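Local coordinates for probable outer membrane protein (Pseudomonas aeruginosa, PDB 3DWO) that probably transports long-chain fatty acids or other hydrophobic compounds across the outer membrane through a beta-barrel channel of the FadL family, at residues 330-335 and 366-371; 56-61 and 422-427; 409-414 and 426-431. One frame throughout, in Å; residues are numbered along the deposited sequence.

Contact 1 of 3, residues 330-335 and 366-371. With C8E ((hydroxyethyloxy)tri(ethyloxy)octane), chain D.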
loop_
_atom_site.group_PDB
_atom_site.type_symbol
_atom_site.label_atom_id
_atom_site.label_comp_id
_atom_site.label_asym_id
_atom_site.label_seq_id
_atom_site.Cartn_x
_atom_site.Cartn_y
_atom_site.Cartn_z
ATOM N N PRO A 330 -13.528 -3.646 -11.318
ATOM C CA PRO A 330 -13.712 -4.475 -10.122
ATOM C C PRO A 330 -12.409 -5.097 -9.642
ATOM O O PRO A 330 -11.571 -5.503 -10.439
ATOM C CB PRO A 330 -14.712 -5.533 -10.584
ATOM C CG PRO A 330 -15.439 -4.861 -11.726
ATOM C CD PRO A 330 -14.311 -4.176 -12.445
ATOM N N TYR A 331 -12.235 -5.162 -8.331
ATOM C CA TYR A 331 -11.041 -5.755 -7.763
ATOM C C TYR A 331 -11.422 -6.771 -6.701
ATOM O O TYR A 331 -10.706 -7.747 -6.491
ATOM C CB TYR A 331 -10.133 -4.668 -7.188
ATOM C CG TYR A 331 -9.295 -3.991 -8.251
ATOM C CD1 TYR A 331 -8.355 -4.715 -8.986
ATOM C CD2 TYR A 331 -9.452 -2.633 -8.536
ATOM C CE1 TYR A 331 -7.587 -4.105 -9.981
ATOM C CE2 TYR A 331 -8.689 -2.010 -9.532
ATOM C CZ TYR A 331 -7.758 -2.750 -10.248
ATOM O OH TYR A 331 -6.987 -2.136 -11.217
ATOM N N THR A 332 -12.559 -6.537 -6.051
ATOM C CA THR A 332 -13.086 -7.426 -5.015
ATOM C C THR A 332 -12.038 -8.071 -4.106
ATOM O O THR A 332 -11.958 -9.294 -4.007
ATOM C CB THR A 332 -13.938 -8.549 -5.644
ATOM O OG1 THR A 332 -13.179 -9.207 -6.664
ATOM C CG2 THR A 332 -15.203 -7.973 -6.269
ATOM N N TYR A 333 -11.238 -7.242 -3.447
ATOM C CA TYR A 333 -10.215 -7.725 -2.524
ATOM C C TYR A 333 -10.858 -8.538 -1.404
ATOM O O TYR A 333 -12.014 -8.316 -1.055
ATOM C CB TYR A 333 -9.475 -6.542 -1.901
ATOM C CG TYR A 333 -8.307 -6.018 -2.702
ATOM C CD1 TYR A 333 -8.219 -6.221 -4.082
ATOM C CD2 TYR A 333 -7.294 -5.301 -2.078
ATOM C CE1 TYR A 333 -7.138 -5.720 -4.815
ATOM C CE2 TYR A 333 -6.217 -4.795 -2.796
ATOM C CZ TYR A 333 -6.141 -5.008 -4.159
ATOM O OH TYR A 333 -5.048 -4.526 -4.845
ATOM N N ARG A 334 -10.094 -9.462 -0.836
ATOM C CA ARG A 334 -10.577 -10.296 0.260
ATOM C C ARG A 334 -9.965 -9.822 1.576
ATOM O O ARG A 334 -8.872 -9.247 1.592
ATOM C CB ARG A 334 -10.179 -11.765 0.030
ATOM C CG ARG A 334 -8.674 -11.976 -0.073
ATOM C CD ARG A 334 -8.239 -13.448 -0.009
ATOM N NE ARG A 334 -6.774 -13.564 -0.027
ATOM C CZ ARG A 334 -6.098 -14.704 0.115
ATOM N NH1 ARG A 334 -6.743 -15.852 0.291
ATOM N NH2 ARG A 334 -4.770 -14.696 0.085
ATOM N N ASN A 335 -10.669 -10.058 2.680
ATOM C CA ASN A 335 -10.140 -9.688 3.984
ATOM C C ASN A 335 -8.882 -10.520 4.167
ATOM O O ASN A 335 -8.753 -11.592 3.572
ATOM C CB ASN A 335 -11.144 -9.988 5.090
ATOM C CG ASN A 335 -12.328 -9.056 5.055
ATOM O OD1 ASN A 335 -12.227 -7.929 4.564
ATOM N ND2 ASN A 335 -13.455 -9.507 5.591
ATOM N N ASN A 366 -6.868 -14.115 -7.978
ATOM C CA ASN A 366 -6.678 -14.488 -9.372
ATOM C C ASN A 366 -7.548 -13.864 -10.446
ATOM O O ASN A 366 -7.037 -13.449 -11.487
ATOM C CB ASN A 366 -6.754 -16.014 -9.501
ATOM C CG ASN A 366 -5.606 -16.711 -8.806
ATOM O OD1 ASN A 366 -4.752 -16.064 -8.193
ATOM N ND2 ASN A 366 -5.574 -18.041 -8.899
ATOM N N ALA A 367 -8.855 -13.811 -10.211
ATOM C CA ALA A 367 -9.768 -13.262 -11.201
ATOM C C ALA A 367 -9.553 -11.786 -11.506
ATOM O O ALA A 367 -9.805 -11.339 -12.626
ATOM C CB ALA A 367 -11.215 -13.498 -10.754
ATOM N N THR A 368 -9.064 -11.033 -10.528
ATOM C CA THR A 368 -8.887 -9.592 -10.722
ATOM C C THR A 368 -7.470 -9.014 -10.626
ATOM O O THR A 368 -7.250 -7.856 -10.988
ATOM C CB THR A 368 -9.759 -8.809 -9.722
ATOM O OG1 THR A 368 -9.302 -9.072 -8.387
ATOM C CG2 THR A 368 -11.220 -9.232 -9.831
ATOM N N ARG A 369 -6.509 -9.788 -10.145
ATOM C CA ARG A 369 -5.161 -9.247 -10.021
ATOM C C ARG A 369 -4.632 -8.746 -11.361
ATOM O O ARG A 369 -4.792 -9.404 -12.392
ATOM C CB ARG A 369 -4.208 -10.286 -9.443
ATOM C CG ARG A 369 -2.815 -9.740 -9.094
ATOM C CD ARG A 369 -2.094 -10.730 -8.204
ATOM N NE ARG A 369 -2.392 -12.070 -8.665
ATOM C CZ ARG A 369 -2.923 -13.030 -7.917
ATOM N NH1 ARG A 369 -3.213 -12.816 -6.644
ATOM N NH2 ARG A 369 -3.188 -14.198 -8.467
ATOM N N ASP A 370 -4.006 -7.574 -11.338
ATOM C CA ASP A 370 -3.453 -6.986 -12.549
ATOM C C ASP A 370 -2.031 -6.484 -12.298
ATOM O O ASP A 370 -1.508 -6.628 -11.200
ATOM C CB ASP A 370 -4.363 -5.858 -13.050
ATOM C CG ASP A 370 -4.454 -4.707 -12.080
ATOM O OD1 ASP A 370 -3.673 -4.694 -11.104
ATOM O OD2 ASP A 370 -5.297 -3.805 -12.303
ATOM N N PRO A 371 -1.388 -5.894 -13.317
ATOM C CA PRO A 371 -0.012 -5.388 -13.181
ATOM C C PRO A 371 0.231 -4.237 -12.204
ATOM O O PRO A 371 1.368 -4.015 -11.793
ATOM C CB PRO A 371 0.354 -5.001 -14.617
ATOM C CG PRO A 371 -0.532 -5.912 -15.449
ATOM C CD PRO A 371 -1.832 -5.806 -14.718
HETATM C C1 C8E D . -4.703 -5.783 -7.771
HETATM C C2 C8E D . -4.609 -4.428 -8.303
HETATM C C3 C8E D . -5.314 -3.407 -7.540
HETATM C C4 C8E D . -5.021 -2.129 -8.166
HETATM C C5 C8E D . -5.276 -1.045 -7.185
HETATM C C6 C8E D . -4.579 0.164 -7.582
HETATM C C7 C8E D . -5.365 1.154 -6.865
HETATM C C8 C8E D . -4.460 2.196 -6.323
HETATM O O9 C8E D . -4.603 3.603 -6.454
HETATM C C10 C8E D . -4.613 4.172 -7.749
HETATM C C11 C8E D . -4.785 5.644 -7.543
HETATM O O12 C8E D . -6.168 6.016 -7.669
HETATM C C13 C8E D . -6.501 6.852 -8.820
HETATM C C14 C8E D . -6.806 6.351 -10.268
HETATM O O15 C8E D . -7.914 6.625 -11.177
HETATM C C16 C8E D . -8.989 5.676 -11.025
HETATM C C17 C8E D . -8.888 4.436 -11.933
HETATM O O18 C8E D . -8.032 4.368 -13.092
HETATM C C19 C8E D . -8.681 4.806 -14.316
HETATM C C20 C8E D . -8.791 3.905 -15.602
HETATM O O21 C8E D . -7.791 4.025 -16.625
#
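The phenol of Y331 donates to the carboxylate of D370, with OH 2.6 Å from OD2 on the syn lone pair, the side facing OD1. Ring and carboxylate planes stand 77° apart, so D370 meets the hydroxyl at the ring's edge while both ring faces stay clear of the carboxylate. R372 NH1 also bonds to the phenolic oxygen. The second bond joins side chain to backbone: T368 OG1, between its own N and carbonyl carbon (chi1 65°), donates to Y331 O at 2.7 Å from above the carbonyl plane. The same torsion leaves T368 CG2 to meet T332 OG1 at 3.7 Å, the side chains crossing at about a right angle; the T332 hydroxyl pairs with H365. Outward lies the detergent C8E. Its C3 sits over one face of the Y331 ring, displaced toward the rim and 3.4 Å from CE1. Y333 instead presents its hydroxyl end, OH 2.9 Å from C8E C3, and D370 OD1 approaches C8E C2 at 3.0 Å. The octyl tail thus packs on the Y331 ring and passes close to both oxygens; W311 and F314 brace the Y333 ring edge-to-face. Two loops, one from the small hairpin 316-330 into strand 336-346 and one between strands 351-360 and 378-388, meet here to line a pocket for an amphipathic chain, consistent with the hydrophobic-ligand sites of FadL-family channels.

Contact 2 of 3, residues 56-61 and 422-427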
loop_
_atom_site.group_PDB
_atom_site.type_symbol
_atom_site.label_atom_id
_atom_site.label_comp_id
_atom_site.label_asym_id
_atom_site.label_seq_id
_atom_site.Cartn_x
_atom_site.Cartn_y
_atom_site.Cartn_z
ATOM N N ILE A 56 9.928 -5.986 -9.139
ATOM C CA ILE A 56 8.701 -6.474 -9.773
ATOM C C ILE A 56 8.928 -6.804 -11.244
ATOM O O ILE A 56 9.458 -5.982 -11.997
ATOM C CB ILE A 56 7.568 -5.418 -9.719
ATOM C CG1 ILE A 56 7.293 -4.998 -8.280
ATOM C CG2 ILE A 56 6.308 -5.987 -10.354
ATOM C CD1 ILE A 56 6.389 -3.769 -8.164
ATOM N N LYS A 57 8.513 -7.998 -11.653
ATOM C CA LYS A 57 8.669 -8.423 -13.036
ATOM C C LYS A 57 7.497 -9.270 -13.530
ATOM O O LYS A 57 6.790 -9.903 -12.747
ATOM C CB LYS A 57 9.955 -9.231 -13.208
ATOM C CG LYS A 57 11.237 -8.438 -13.062
ATOM C CD LYS A 57 12.423 -9.366 -13.268
ATOM C CE LYS A 57 13.750 -8.687 -12.945
ATOM N NZ LYS A 57 14.871 -9.672 -13.018
ATOM N N TYR A 58 7.322 -9.283 -14.846
ATOM C CA TYR A 58 6.265 -10.041 -15.487
ATOM C C TYR A 58 6.880 -10.957 -16.520
ATOM O O TYR A 58 7.856 -10.603 -17.174
ATOM C CB TYR A 58 5.286 -9.099 -16.185
ATOM C CG TYR A 58 4.163 -9.789 -16.935
ATOM C CD1 TYR A 58 4.231 -9.998 -18.317
ATOM C CD2 TYR A 58 3.014 -10.210 -16.266
ATOM C CE1 TYR A 58 3.168 -10.608 -19.016
ATOM C CE2 TYR A 58 1.957 -10.820 -16.950
ATOM C CZ TYR A 58 2.037 -11.015 -18.319
ATOM O OH TYR A 58 0.973 -11.610 -18.968
ATOM N N ASN A 59 6.301 -12.139 -16.657
ATOM C CA ASN A 59 6.756 -13.105 -17.638
ATOM C C ASN A 59 5.454 -13.712 -18.156
ATOM O O ASN A 59 4.691 -14.290 -17.390
ATOM C CB ASN A 59 7.627 -14.177 -16.976
ATOM C CG ASN A 59 8.597 -14.820 -17.948
ATOM O OD1 ASN A 59 9.633 -14.238 -18.291
ATOM N ND2 ASN A 59 8.261 -16.019 -18.411
ATOM N N GLY A 60 5.191 -13.565 -19.448
ATOM C CA GLY A 60 3.962 -14.105 -19.984
ATOM C C GLY A 60 3.508 -13.473 -21.283
ATOM O O GLY A 60 4.288 -12.844 -21.996
ATOM N N ASP A 61 2.224 -13.637 -21.574
ATOM C CA ASP A 61 1.635 -13.138 -22.806
ATOM C C ASP A 61 0.542 -12.112 -22.563
ATOM O O ASP A 61 0.080 -11.928 -21.437
ATOM C CB ASP A 61 1.030 -14.304 -23.601
ATOM C CG ASP A 61 1.985 -15.481 -23.736
ATOM O OD1 ASP A 61 3.155 -15.249 -24.112
ATOM O OD2 ASP A 61 1.558 -16.634 -23.472
ATOM N N GLY A 422 -8.929 -6.698 -24.069
ATOM C CA GLY A 422 -7.754 -7.562 -24.109
ATOM C C GLY A 422 -7.614 -8.431 -22.869
ATOM O O GLY A 422 -8.455 -8.386 -21.973
ATOM N N ARG A 423 -6.564 -9.242 -22.810
ATOM C CA ARG A 423 -6.360 -10.089 -21.643
ATOM C C ARG A 423 -4.906 -10.496 -21.468
ATOM O O ARG A 423 -4.143 -10.567 -22.432
ATOM C CB ARG A 423 -7.224 -11.351 -21.727
ATOM C CG ARG A 423 -6.721 -12.409 -22.681
ATOM C CD ARG A 423 -7.640 -13.637 -22.647
ATOM N NE ARG A 423 -7.314 -14.597 -23.695
ATOM C CZ ARG A 423 -6.323 -15.481 -23.629
ATOM N NH1 ARG A 423 -5.554 -15.541 -22.553
ATOM N NH2 ARG A 423 -6.092 -16.295 -24.652
ATOM N N LEU A 424 -4.533 -10.771 -20.225
ATOM C CA LEU A 424 -3.174 -11.190 -19.915
ATOM C C LEU A 424 -3.159 -12.673 -19.551
ATOM O O LEU A 424 -4.161 -13.227 -19.102
ATOM C CB LEU A 424 -2.630 -10.383 -18.731
ATOM C CG LEU A 424 -2.636 -8.852 -18.837
ATOM C CD1 LEU A 424 -2.182 -8.248 -17.522
ATOM C CD2 LEU A 424 -1.724 -8.411 -19.977
ATOM N N ASP A 425 -2.018 -13.312 -19.761
ATOM C CA ASP A 425 -1.854 -14.714 -19.400
ATOM C C ASP A 425 -0.388 -14.890 -19.037
ATOM O O ASP A 425 0.442 -15.164 -19.902
ATOM C CB ASP A 425 -2.205 -15.639 -20.559
ATOM C CG ASP A 425 -2.090 -17.106 -20.177
ATOM O OD1 ASP A 425 -2.142 -17.968 -21.080
ATOM O OD2 ASP A 425 -1.956 -17.392 -18.965
ATOM N N GLY A 426 -0.075 -14.702 -17.761
ATOM C CA GLY A 426 1.297 -14.828 -17.317
ATOM C C GLY A 426 1.405 -14.794 -15.809
ATOM O O GLY A 426 0.443 -15.087 -15.105
ATOM N N ARG A 427 2.583 -14.444 -15.304
ATOM C CA ARG A 427 2.787 -14.387 -13.864
ATOM C C ARG A 427 3.770 -13.307 -13.451
ATOM O O ARG A 427 4.690 -12.955 -14.191
ATOM C CB ARG A 427 3.256 -15.746 -13.353
ATOM C CG ARG A 427 4.300 -16.395 -14.227
ATOM C CD ARG A 427 4.409 -17.884 -13.940
ATOM N NE ARG A 427 3.100 -18.527 -13.830
ATOM C CZ ARG A 427 2.464 -18.752 -12.681
ATOM N NH1 ARG A 427 3.015 -18.390 -11.528
ATOM N NH2 ARG A 427 1.271 -19.333 -12.681
HETATM O O HOH W 1 -0.784 -17.486 -23.270
#
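Strands 44-63 and 423-441 close the FadL-type beta-barrel here, the first barrel strand pairing antiparallel with the last. N59 with R427 and D61 with D425 are hydrogen-bonded pairs; between them lies the non-hydrogen-bonded pair G60 and G426. That centre is the tight part: the glycine CA atoms come within 3.8 Å, a spacing that leaves no room for a CB on either residue, and G60 adopts backbone angles that only glycine takes up readily. The straightest bond, D61 N to D425 O, is 2.9 Å long at 172°. Y58, with CG anti to its backbone N (chi1 178°), reaches obliquely across to strand 423-427 and brings its ring to G426 at a slant, CZ 4.0 Å from CA. On the same side L424 packs its CB against the phenol oxygen, and W130 meets the ring edge-to-face. The other side, with N59, D61, D425 and R427, is polar and looser. There R427 turns its guanidinium to E408 and D425 is paired with K412, while a water bridges the two aspartates, donating to D61 OD2 and D425 OD1. Beneath, D61 O is gripped twice, by D425 N and by Y58 OH, which donates at 2.6 Å from above the carbonyl plane.

Contact 3 of 3, residues 409-414 and 426-431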
loop_
_atom_site.group_PDB
_atom_site.type_symbol
_atom_site.label_atom_id
_atom_site.label_comp_id
_atom_site.label_asym_id
_atom_site.label_seq_id
_atom_site.Cartn_x
_atom_site.Cartn_y
_atom_site.Cartn_z
ATOM N N VAL A 409 2.788 -15.249 -8.550
ATOM C CA VAL A 409 1.352 -15.310 -8.788
ATOM C C VAL A 409 0.973 -15.165 -10.243
ATOM O O VAL A 409 1.708 -14.583 -11.038
ATOM C CB VAL A 409 0.596 -14.213 -8.004
ATOM C CG1 VAL A 409 0.460 -14.614 -6.543
ATOM C CG2 VAL A 409 1.340 -12.879 -8.135
ATOM N N PRO A 410 -0.192 -15.705 -10.613
ATOM C CA PRO A 410 -0.671 -15.623 -11.993
ATOM C C PRO A 410 -1.441 -14.334 -12.256
ATOM O O PRO A 410 -2.015 -13.740 -11.346
ATOM C CB PRO A 410 -1.567 -16.850 -12.112
ATOM C CG PRO A 410 -2.189 -16.911 -10.733
ATOM C CD PRO A 410 -0.999 -16.658 -9.826
ATOM N N LEU A 411 -1.418 -13.897 -13.508
ATOM C CA LEU A 411 -2.150 -12.724 -13.947
ATOM C C LEU A 411 -2.988 -13.229 -15.112
ATOM O O LEU A 411 -2.447 -13.655 -16.132
ATOM C CB LEU A 411 -1.203 -11.615 -14.415
ATOM C CG LEU A 411 -0.780 -10.591 -13.360
ATOM C CD1 LEU A 411 -0.200 -11.291 -12.163
ATOM C CD2 LEU A 411 0.239 -9.638 -13.954
ATOM N N LYS A 412 -4.304 -13.198 -14.943
ATOM C CA LYS A 412 -5.235 -13.669 -15.961
ATOM C C LYS A 412 -6.199 -12.542 -16.275
ATOM O O LYS A 412 -7.335 -12.777 -16.677
ATOM C CB LYS A 412 -6.024 -14.862 -15.425
ATOM C CG LYS A 412 -5.173 -16.044 -14.977
ATOM C CD LYS A 412 -4.612 -16.813 -16.164
ATOM C CE LYS A 412 -4.010 -18.141 -15.709
ATOM N NZ LYS A 412 -3.555 -18.977 -16.858
ATOM N N THR A 413 -5.724 -11.317 -16.085
ATOM C CA THR A 413 -6.512 -10.112 -16.293
ATOM C C THR A 413 -7.233 -9.992 -17.634
ATOM O O THR A 413 -6.649 -10.195 -18.695
ATOM C CB THR A 413 -5.629 -8.866 -16.116
ATOM O OG1 THR A 413 -4.626 -9.136 -15.130
ATOM C CG2 THR A 413 -6.470 -7.680 -15.652
ATOM N N VAL A 414 -8.516 -9.656 -17.564
ATOM C CA VAL A 414 -9.336 -9.464 -18.747
ATOM C C VAL A 414 -9.875 -8.031 -18.663
ATOM O O VAL A 414 -10.361 -7.615 -17.613
ATOM C CB VAL A 414 -10.519 -10.471 -18.773
ATOM C CG1 VAL A 414 -11.479 -10.140 -19.903
ATOM C CG2 VAL A 414 -9.989 -11.895 -18.949
ATOM N N GLY A 426 -0.075 -14.702 -17.761
ATOM C CA GLY A 426 1.297 -14.828 -17.317
ATOM C C GLY A 426 1.405 -14.794 -15.809
ATOM O O GLY A 426 0.443 -15.087 -15.105
ATOM N N ARG A 427 2.583 -14.444 -15.304
ATOM C CA ARG A 427 2.787 -14.387 -13.864
ATOM C C ARG A 427 3.770 -13.307 -13.451
ATOM O O ARG A 427 4.690 -12.955 -14.191
ATOM C CB ARG A 427 3.256 -15.746 -13.353
ATOM C CG ARG A 427 4.300 -16.395 -14.227
ATOM C CD ARG A 427 4.409 -17.884 -13.940
ATOM N NE ARG A 427 3.100 -18.527 -13.830
ATOM C CZ ARG A 427 2.464 -18.752 -12.681
ATOM N NH1 ARG A 427 3.015 -18.390 -11.528
ATOM N NH2 ARG A 427 1.271 -19.333 -12.681
ATOM N N ALA A 428 3.560 -12.781 -12.256
ATOM C CA ALA A 428 4.412 -11.735 -11.730
ATOM C C ALA A 428 5.304 -12.313 -10.655
ATOM O O ALA A 428 4.879 -13.145 -9.850
ATOM C CB ALA A 428 3.564 -10.609 -11.157
ATOM N N THR A 429 6.554 -11.878 -10.661
ATOM C CA THR A 429 7.517 -12.316 -9.677
ATOM C C THR A 429 7.972 -11.057 -8.968
ATOM O O THR A 429 8.402 -10.098 -9.611
ATOM C CB THR A 429 8.727 -12.996 -10.327
ATOM O OG1 THR A 429 8.314 -14.224 -10.942
ATOM C CG2 THR A 429 9.786 -13.297 -9.277
ATOM N N SER A 430 7.860 -11.059 -7.645
ATOM C CA SER A 430 8.246 -9.910 -6.846
ATOM C C SER A 430 9.162 -10.307 -5.714
ATOM O O SER A 430 9.151 -11.444 -5.259
ATOM C CB SER A 430 7.008 -9.219 -6.271
ATOM O OG SER A 430 6.228 -8.658 -7.312
ATOM N N LYS A 431 9.950 -9.343 -5.263
ATOM C CA LYS A 431 10.892 -9.542 -4.175
ATOM C C LYS A 431 10.983 -8.225 -3.433
ATOM O O LYS A 431 10.883 -7.158 -4.037
ATOM C CB LYS A 431 12.266 -9.925 -4.727
ATOM C CG LYS A 431 12.344 -11.356 -5.222
ATOM C CD LYS A 431 13.233 -11.518 -6.455
ATOM C CE LYS A 431 14.563 -10.782 -6.329
ATOM N NZ LYS A 431 14.449 -9.365 -6.775
#
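Four backbone hydrogen bonds zip together the ends of hairpin strands 395-411 and 423-441. V409 and A428 exchange two, and L411 and G426 exchange two; the shortest is L411 N to G426 O, 2.7 Å, with the N-H coming from above the carbonyl plane. A428 N instead points nearly along the C=O axis of V409, at 2.9 Å. P410, which has no N-H to give, falls at the non-hydrogen-bonded pair with R427, where its CA makes a CA-H...O contact of 3.3 Å to G426 O. The apolar side-chain pairs lie on the face of V409, L411 and A428: L411 CD1 reaches A428 CB at 4.0 Å, and V409 CG2 lies more loosely at 4.4 Å from the same methyl. L411 also packs on Y58 of strand 44-63. The opposite face carries the charged group. R427 CB presses to 3.0 Å from V409 O, and the chain, bent at chi3 (45°), folds back so that one guanidinium face lies over P410 CA, offset toward the rim, while NH2 comes 3.8 Å from P410 CB. Proline at the non-hydrogen-bonded position therefore costs this strand pair no bond, and the pairing separates an apolar face from one carrying a salt-bridged arginine that packs on proline.

Overall arrangement
Contacts 2 and 3 flank strand 423-441, sharing G426 and R427: one pairs it with 44-63 to close the barrel, the other with 395-411 in a hairpin, and their centres lie only about 6 Å apart. Both rest on regular backbone bonding. Their apolar faces (Y58, L424, V409, L411, A428) are buried, whereas N59 and D61 are exposed and D425 and R427 partly so. Contact 1, about 12 Å from contact 3 and closer to the chain's centre, buries Y331 and D370 and joins two loops through side-chain hydroxyls, a carboxylate and bound detergent. Loop 366-371 ties all three together: R369 bonds to P410 and T413 in contact 3, and P371 packs on L424 of contact 2.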